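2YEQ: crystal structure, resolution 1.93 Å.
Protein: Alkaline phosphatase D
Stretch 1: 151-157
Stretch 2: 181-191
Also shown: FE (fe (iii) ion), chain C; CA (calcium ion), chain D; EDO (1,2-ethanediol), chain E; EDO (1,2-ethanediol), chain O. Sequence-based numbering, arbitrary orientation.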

ATOM      1  N   ASP A 151      -4.670   1.633   2.506  1.00 15.84           N
ATOM      2  CA  ASP A 151      -5.171   2.859   3.043  1.00 15.46           C
ATOM      3  C   ASP A 151      -4.744   4.015   2.130  1.00 14.59           C
ATOM      4  O   ASP A 151      -4.282   5.043   2.586  1.00 14.55           O
ATOM      5  CB  ASP A 151      -4.734   3.077   4.482  1.00 15.30           C
ATOM      6  CG  ASP A 151      -5.344   2.069   5.466  1.00 16.38           C
ATOM      7  OD1 ASP A 151      -6.058   1.149   5.040  1.00 16.55           O
ATOM      8  OD2 ASP A 151      -5.034   2.200   6.690  1.00 16.91           O
ATOM      9  N   TYR A 152      -4.922   3.801   0.833  1.00 16.21           N
ATOM     10  CA  TYR A 152      -4.739   4.850  -0.159  1.00 16.55           C
ATOM     11  C   TYR A 152      -5.777   5.964  -0.022  1.00 16.86           C
ATOM     12  O   TYR A 152      -5.463   7.128  -0.305  1.00 16.97           O
ATOM     13  CB  TYR A 152      -4.796   4.245  -1.542  1.00 17.55           C
ATOM     14  CG  TYR A 152      -4.391   5.159  -2.667  1.00 18.65           C
ATOM     15  CD1 TYR A 152      -5.279   6.095  -3.182  1.00 19.01           C
ATOM     16  CD2 TYR A 152      -3.124   5.058  -3.256  1.00 19.66           C
ATOM     17  CE1 TYR A 152      -4.918   6.929  -4.252  1.00 19.28           C
ATOM     18  CE2 TYR A 152      -2.753   5.900  -4.338  1.00 19.83           C
ATOM     19  CZ  TYR A 152      -3.662   6.830  -4.820  1.00 18.85           C
ATOM     20  OH  TYR A 152      -3.318   7.655  -5.864  1.00 18.31           O
ATOM     21  N   ILE A 153      -7.010   5.608   0.365  1.00 16.22           N
ATOM     22  CA  ILE A 153      -7.995   6.575   0.857  1.00 16.62           C
ATOM     23  C   ILE A 153      -8.483   6.138   2.225  1.00 17.67           C
ATOM     24  O   ILE A 153      -8.246   4.995   2.610  1.00 17.88           O
ATOM     25  CB  ILE A 153      -9.239   6.704  -0.061  1.00 17.55           C
ATOM     26  CG1 ILE A 153     -10.016   5.374  -0.127  1.00 15.26           C
ATOM     27  CG2 ILE A 153      -8.836   7.186  -1.466  1.00 15.05           C
ATOM     28  CD1 ILE A 153     -11.458   5.520  -0.662  1.00 16.04           C
ATOM     29  N   TYR A 154      -9.113   7.064   2.957  1.00 16.74           N
ATOM     30  CA  TYR A 154      -9.848   6.766   4.178  1.00 17.26           C
ATOM     31  C   TYR A 154     -11.307   7.182   3.918  1.00 17.73           C
ATOM     32  O   TYR A 154     -11.569   8.066   3.085  1.00 16.17           O
ATOM     33  CB  TYR A 154      -9.278   7.492   5.409  1.00 18.15           C
ATOM     34  CG  TYR A 154      -7.955   6.912   5.890  1.00 16.85           C
ATOM     35  CD1 TYR A 154      -6.789   7.038   5.113  1.00 16.69           C
ATOM     36  CD2 TYR A 154      -7.878   6.201   7.075  1.00 17.94           C
ATOM     37  CE1 TYR A 154      -5.583   6.498   5.519  1.00 15.43           C
ATOM     38  CE2 TYR A 154      -6.664   5.645   7.513  1.00 17.64           C
ATOM     39  CZ  TYR A 154      -5.525   5.780   6.716  1.00 17.09           C
ATOM     40  OH  TYR A 154      -4.328   5.267   7.123  1.00 16.30           O
ATOM     41  N   GLU A 155     -12.221   6.554   4.648  1.00 17.55           N
ATOM     42  CA  GLU A 155     -13.660   6.621   4.368  1.00 17.74           C
ATOM     43  C   GLU A 155     -14.432   7.629   5.183  1.00 17.92           C
ATOM     44  O   GLU A 155     -15.619   7.894   4.906  1.00 19.59           O
ATOM     45  CB  GLU A 155     -14.265   5.222   4.554  1.00 17.90           C
ATOM     46  CG  GLU A 155     -14.563   4.836   6.029  1.00 18.89           C
ATOM     47  CD  GLU A 155     -13.374   4.199   6.744  1.00 19.14           C
ATOM     48  OE1 GLU A 155     -12.228   4.325   6.242  1.00 18.04           O
ATOM     49  OE2 GLU A 155     -13.579   3.604   7.834  1.00 17.37           O
ATOM     50  N   TYR A 156     -13.788   8.185   6.200  1.00 18.91           N
ATOM     51  CA  TYR A 156     -14.451   8.998   7.196  1.00 18.33           C
ATOM     52  C   TYR A 156     -15.056  10.306   6.680  1.00 22.49           C
ATOM     53  O   TYR A 156     -14.685  10.805   5.621  1.00 21.06           O
ATOM     54  CB  TYR A 156     -13.488   9.325   8.330  1.00 19.59           C
ATOM     55  CG  TYR A 156     -13.011   8.096   9.073  1.00 20.25           C
ATOM     56  CD1 TYR A 156     -13.858   7.424   9.942  1.00 21.81           C
ATOM     57  CD2 TYR A 156     -11.723   7.594   8.890  1.00 19.81           C
ATOM     58  CE1 TYR A 156     -13.440   6.291  10.612  1.00 21.99           C
ATOM     59  CE2 TYR A 156     -11.299   6.460   9.542  1.00 19.62           C
ATOM     60  CZ  TYR A 156     -12.161   5.801  10.386  1.00 21.99           C
ATOM     61  OH  TYR A 156     -11.741   4.672  11.039  1.00 22.23           O
ATOM     62  N   GLY A 157     -16.036  10.800   7.431  1.00 20.48           N
ATOM     63  CA  GLY A 157     -16.465  12.182   7.358  1.00 22.70           C
ATOM     64  C   GLY A 157     -15.440  13.058   8.050  1.00 24.75           C
ATOM     65  O   GLY A 157     -14.414  12.565   8.534  1.00 26.54           O
TER
HETATM   66 FE    FE C1524      -3.812   3.499   7.892  1.00 17.60          FE
HETATM   67 CA    CA D1525      -5.098  -0.201   7.441  1.00 18.38          CA
HETATM   68  C1  EDO E 565     -21.244  11.989  -3.530  1.00 54.41           C
HETATM   69  O1  EDO E 565     -22.613  12.314  -3.837  1.00 65.60           O
HETATM   70  C2  EDO E 565     -20.727  12.736  -2.294  1.00 53.90           C
HETATM   71  O2  EDO E 565     -19.347  13.096  -2.437  1.00 39.38           O
HETATM   72  C1  EDO O 545     -25.144   9.564  -2.155  1.00 56.96           C
HETATM   73  O1  EDO O 545     -24.473  10.355  -1.156  1.00 56.23           O
HETATM   74  C2  EDO O 545     -24.417   9.638  -3.500  1.00 49.95           C
HETATM   75  O2  EDO O 545     -24.871   8.609  -4.389  1.00 54.56           O
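Stretch 2 (181-191) DYRNRHAQYRS

An irregular buried loop lacks the repeating backbone bonds of a helix or strand, so its peptide groups often take partners from side chains. Alkaline phosphatase D offers a worked example, in which side chains from a distant helix supply some of these partners. Stretch 1, residues 151-157, is irregular throughout, and Asp151 even takes a positive phi of 52°. Stretch 2 is helical from Asp181, continuing a helix that begins earlier in the chain, and its internal backbone bonds run in the usual i to i-4 pattern, for example His186 N to Tyr182 O at 2.9 Å and Arg190 N to His186 O at 2.9 Å.

The helix and the loop run in broadly opposite directions: Tyr152 meets Tyr189 and Arg190, near the end of stretch 2, whereas Tyr154 and Tyr156 are reached by Arg185, a turn earlier. The nearest pair of CA atoms is Ile153 and His186, 6.6 Å apart, and the two stretches together bury 554 Å².

Arg185 does most of the polar work. Its CA-to-CB bond points toward the loop, and its side chain, with chi1 t and both chi2 and chi3 p, brings NH1 to two carbonyls at once: Tyr154 O at 2.9 Å and Tyr156 O at 2.7 Å. Both oxygens lie at the edge of the guanidinium, near its plane, where its N-H bonds are directed. Arg185 NH2 adds a weak bond to Tyr156 O at 3.0 Å, so this carbonyl receives two donors from one group. NE and NH2 also have partners elsewhere in the structure. The intervening carbonyl is not served in the same way, since Glu155 O is 3.5 Å from Arg185 NH1 at a poor angle.

Tyr189 meets one amide of the loop. Its OH accepts a weak hydrogen bond from Tyr154 N at 3.3 Å, and is further satisfied elsewhere. Proximity alone is not enough, as Tyr152 illustrates: its OH sits over one face of the Arg190 guanidinium, 3.3 Å from Arg190 NE, but the angle is poor and no hydrogen bond forms. That hydroxyl finds its partner elsewhere.

Between these polar contacts Ile153 provides the apolar centre. Its CG2 stands over the His186 ring, 4.0 Å from the centroid and almost exactly on the ring normal, and lies 3.9 Å from Tyr189 CG; its CA lies over a face of the Tyr189 ring, 4.0 Å from the centroid. Farther along, Ile153 CD1 reaches the edge of the Tyr182 ring, 4.1 Å from CD1 of that tyrosine.

Two side-chain oxygens of the loop bind metal, while Asp151 OD1 and Glu155 OE1 and OE2 are satisfied elsewhere in the structure. Asp151 OD2 binds iron at 2.1 Å and calcium at 2.5 Å, and Tyr154 OH binds the same iron at 2.0 Å. Tyr154 is thus bonded at its carbonyl, and weakly at its amide, by the helix, and at its hydroxyl by the iron.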

ATOM      1  N   ASP A 181     -19.921   8.551  -3.834  1.00 19.10           N
ATOM      2  CA  ASP A 181     -19.182   8.948  -2.647  1.00 19.44           C
ATOM      3  C   ASP A 181     -17.689   8.471  -2.735  1.00 19.11           C
ATOM      4  O   ASP A 181     -16.776   9.239  -2.450  1.00 18.03           O
ATOM      5  CB  ASP A 181     -19.766   8.333  -1.371  1.00 21.57           C
ATOM      6  CG  ASP A 181     -21.158   8.845  -0.987  1.00 26.15           C
ATOM      7  OD1 ASP A 181     -21.602   9.919  -1.440  1.00 25.36           O
ATOM      8  OD2 ASP A 181     -21.786   8.154  -0.143  1.00 23.33           O
ATOM      9  N   TYR A 182     -17.489   7.216  -3.106  1.00 16.31           N
ATOM     10  CA  TYR A 182     -16.138   6.638  -3.220  1.00 18.54           C
ATOM     11  C   TYR A 182     -15.334   7.264  -4.348  1.00 17.94           C
ATOM     12  O   TYR A 182     -14.131   7.505  -4.209  1.00 15.88           O
ATOM     13  CB  TYR A 182     -16.185   5.099  -3.391  1.00 19.08           C
ATOM     14  CG  TYR A 182     -16.332   4.399  -2.076  1.00 19.21           C
ATOM     15  CD1 TYR A 182     -15.212   4.109  -1.288  1.00 19.73           C
ATOM     16  CD2 TYR A 182     -17.591   4.019  -1.599  1.00 19.17           C
ATOM     17  CE1 TYR A 182     -15.344   3.480  -0.043  1.00 18.87           C
ATOM     18  CE2 TYR A 182     -17.741   3.401  -0.364  1.00 18.93           C
ATOM     19  CZ  TYR A 182     -16.619   3.121   0.411  1.00 19.61           C
ATOM     20  OH  TYR A 182     -16.785   2.498   1.621  1.00 17.76           O
ATOM     21  N   ARG A 183     -15.986   7.503  -5.475  1.00 18.62           N
ATOM     22  CA  ARG A 183     -15.341   8.159  -6.613  1.00 19.54           C
ATOM     23  C   ARG A 183     -14.853   9.557  -6.228  1.00 19.66           C
ATOM     24  O   ARG A 183     -13.703   9.935  -6.549  1.00 18.19           O
ATOM     25  CB  ARG A 183     -16.290   8.247  -7.801  1.00 19.38           C
ATOM     26  CG  ARG A 183     -16.509   6.971  -8.543  1.00 20.88           C
ATOM     27  CD  ARG A 183     -17.696   7.136  -9.514  1.00 21.48           C
ATOM     28  NE  ARG A 183     -17.757   6.068 -10.486  1.00 21.69           N
ATOM     29  CZ  ARG A 183     -18.738   5.901 -11.359  1.00 22.12           C
ATOM     30  NH1 ARG A 183     -19.771   6.734 -11.389  1.00 23.33           N
ATOM     31  NH2 ARG A 183     -18.671   4.924 -12.224  1.00 23.04           N
ATOM     32  N   ASN A 184     -15.708  10.306  -5.530  1.00 18.41           N
ATOM     33  CA  ASN A 184     -15.365  11.644  -5.111  1.00 19.04           C
ATOM     34  C   ASN A 184     -14.245  11.658  -4.072  1.00 20.56           C
ATOM     35  O   ASN A 184     -13.388  12.558  -4.062  1.00 19.01           O
ATOM     36  CB  ASN A 184     -16.600  12.412  -4.613  1.00 20.13           C
ATOM     37  CG  ASN A 184     -17.579  12.731  -5.740  1.00 21.05           C
ATOM     38  OD1 ASN A 184     -17.218  12.649  -6.915  1.00 20.37           O
ATOM     39  ND2 ASN A 184     -18.828  13.062  -5.384  1.00 19.80           N
ATOM     40  N   ARG A 185     -14.231  10.664  -3.191  1.00 18.86           N
ATOM     41  CA  ARG A 185     -13.153  10.589  -2.211  1.00 17.00           C
ATOM     42  C   ARG A 185     -11.824  10.255  -2.925  1.00 17.70           C
ATOM     43  O   ARG A 185     -10.802  10.856  -2.596  1.00 17.83           O
ATOM     44  CB  ARG A 185     -13.449   9.534  -1.155  1.00 18.05           C
ATOM     45  CG  ARG A 185     -12.400   9.413  -0.072  1.00 16.24           C
ATOM     46  CD  ARG A 185     -12.246  10.657   0.738  1.00 16.79           C
ATOM     47  NE  ARG A 185     -13.484  11.267   1.243  1.00 18.32           N
ATOM     48  CZ  ARG A 185     -14.051  11.041   2.423  1.00 18.50           C
ATOM     49  NH1 ARG A 185     -13.540  10.141   3.270  1.00 18.82           N
ATOM     50  NH2 ARG A 185     -15.154  11.733   2.765  1.00 18.52           N
ATOM     51  N   HIS A 186     -11.829   9.300  -3.851  1.00 17.39           N
ATOM     52  CA  HIS A 186     -10.618   9.032  -4.679  1.00 18.25           C
ATOM     53  C   HIS A 186     -10.146  10.300  -5.398  1.00 20.26           C
ATOM     54  O   HIS A 186      -8.957  10.587  -5.441  1.00 18.34           O
ATOM     55  CB  HIS A 186     -10.792   7.913  -5.702  1.00 17.29           C
ATOM     56  CG  HIS A 186     -10.583   6.539  -5.135  1.00 19.49           C
ATOM     57  ND1 HIS A 186      -9.472   5.735  -5.220  1.00 18.58           N
ATOM     58  CD2 HIS A 186     -11.428   5.857  -4.386  1.00 19.71           C
ATOM     59  CE1 HIS A 186      -9.709   4.592  -4.571  1.00 22.00           C
ATOM     60  NE2 HIS A 186     -10.879   4.666  -4.022  1.00 18.74           N
ATOM     61  N   ALA A 187     -11.085  11.073  -5.935  1.00 19.90           N
ATOM     62  CA  ALA A 187     -10.751  12.326  -6.588  1.00 18.37           C
ATOM     63  C   ALA A 187     -10.147  13.341  -5.621  1.00 19.53           C
ATOM     64  O   ALA A 187      -9.214  14.061  -6.002  1.00 18.82           O
ATOM     65  CB  ALA A 187     -11.988  12.903  -7.294  1.00 19.30           C
ATOM     66  N   GLN A 188     -10.647  13.416  -4.385  1.00 17.84           N
ATOM     67  CA  GLN A 188     -10.091  14.354  -3.415  1.00 18.30           C
ATOM     68  C   GLN A 188      -8.614  14.063  -3.166  1.00 19.55           C
ATOM     69  O   GLN A 188      -7.798  14.974  -3.161  1.00 18.95           O
ATOM     70  CB  GLN A 188     -10.821  14.318  -2.076  1.00 17.11           C
ATOM     71  CG  GLN A 188     -10.156  15.177  -1.017  1.00 17.78           C
ATOM     72  CD  GLN A 188     -10.923  15.238   0.287  1.00 19.61           C
ATOM     73  OE1 GLN A 188     -11.398  14.210   0.784  1.00 20.63           O
ATOM     74  NE2 GLN A 188     -11.034  16.449   0.867  1.00 16.39           N
ATOM     75  N   TYR A 189      -8.306  12.797  -2.902  1.00 18.72           N
ATOM     76  CA  TYR A 189      -6.937  12.351  -2.601  1.00 17.94           C
ATOM     77  C   TYR A 189      -6.019  12.504  -3.806  1.00 17.83           C
ATOM     78  O   TYR A 189      -4.929  13.035  -3.683  1.00 17.58           O
ATOM     79  CB  TYR A 189      -6.933  10.871  -2.117  1.00 17.91           C
ATOM     80  CG  TYR A 189      -7.260  10.711  -0.639  1.00 17.49           C
ATOM     81  CD1 TYR A 189      -8.445  11.201  -0.109  1.00 17.84           C
ATOM     82  CD2 TYR A 189      -6.406  10.025   0.213  1.00 17.31           C
ATOM     83  CE1 TYR A 189      -8.748  11.051   1.229  1.00 19.06           C
ATOM     84  CE2 TYR A 189      -6.689   9.877   1.558  1.00 16.45           C
ATOM     85  CZ  TYR A 189      -7.883  10.364   2.060  1.00 18.12           C
ATOM     86  OH  TYR A 189      -8.166  10.237   3.400  1.00 16.12           O
ATOM     87  N   ARG A 190      -6.488  12.050  -4.967  1.00 17.34           N
ATOM     88  CA  ARG A 190      -5.705  12.005  -6.183  1.00 19.14           C
ATOM     89  C   ARG A 190      -5.480  13.411  -6.808  1.00 20.73           C
ATOM     90  O   ARG A 190      -4.627  13.559  -7.678  1.00 23.83           O
ATOM     91  CB  ARG A 190      -6.377  11.056  -7.175  1.00 18.52           C
ATOM     92  CG  ARG A 190      -5.597  10.693  -8.419  1.00 20.00           C
ATOM     93  CD  ARG A 190      -4.258  10.071  -8.044  1.00 20.52           C
ATOM     94  NE  ARG A 190      -3.779   8.999  -8.892  1.00 21.55           N
ATOM     95  CZ  ARG A 190      -4.393   7.841  -9.163  1.00 27.54           C
ATOM     96  NH1 ARG A 190      -5.609   7.553  -8.717  1.00 39.45           N
ATOM     97  NH2 ARG A 190      -3.798   6.967  -9.964  1.00 29.91           N
ATOM     98  N   SER A 191      -6.231  14.414  -6.349  1.00 19.64           N
ATOM     99  CA  SER A 191      -6.094  15.796  -6.801  1.00 21.39           C
ATOM    100  C   SER A 191      -4.803  16.448  -6.267  1.00 21.46           C
ATOM    101  O   SER A 191      -4.411  17.509  -6.726  1.00 20.93           O
ATOM    102  CB  SER A 191      -7.275  16.640  -6.268  1.00 21.06           C
ATOM    103  OG  SER A 191      -8.425  16.360  -7.014  1.00 26.44           O
TER
HETATM  104  O   HOH W   1      -3.092   0.107   5.862  1.00 13.67           O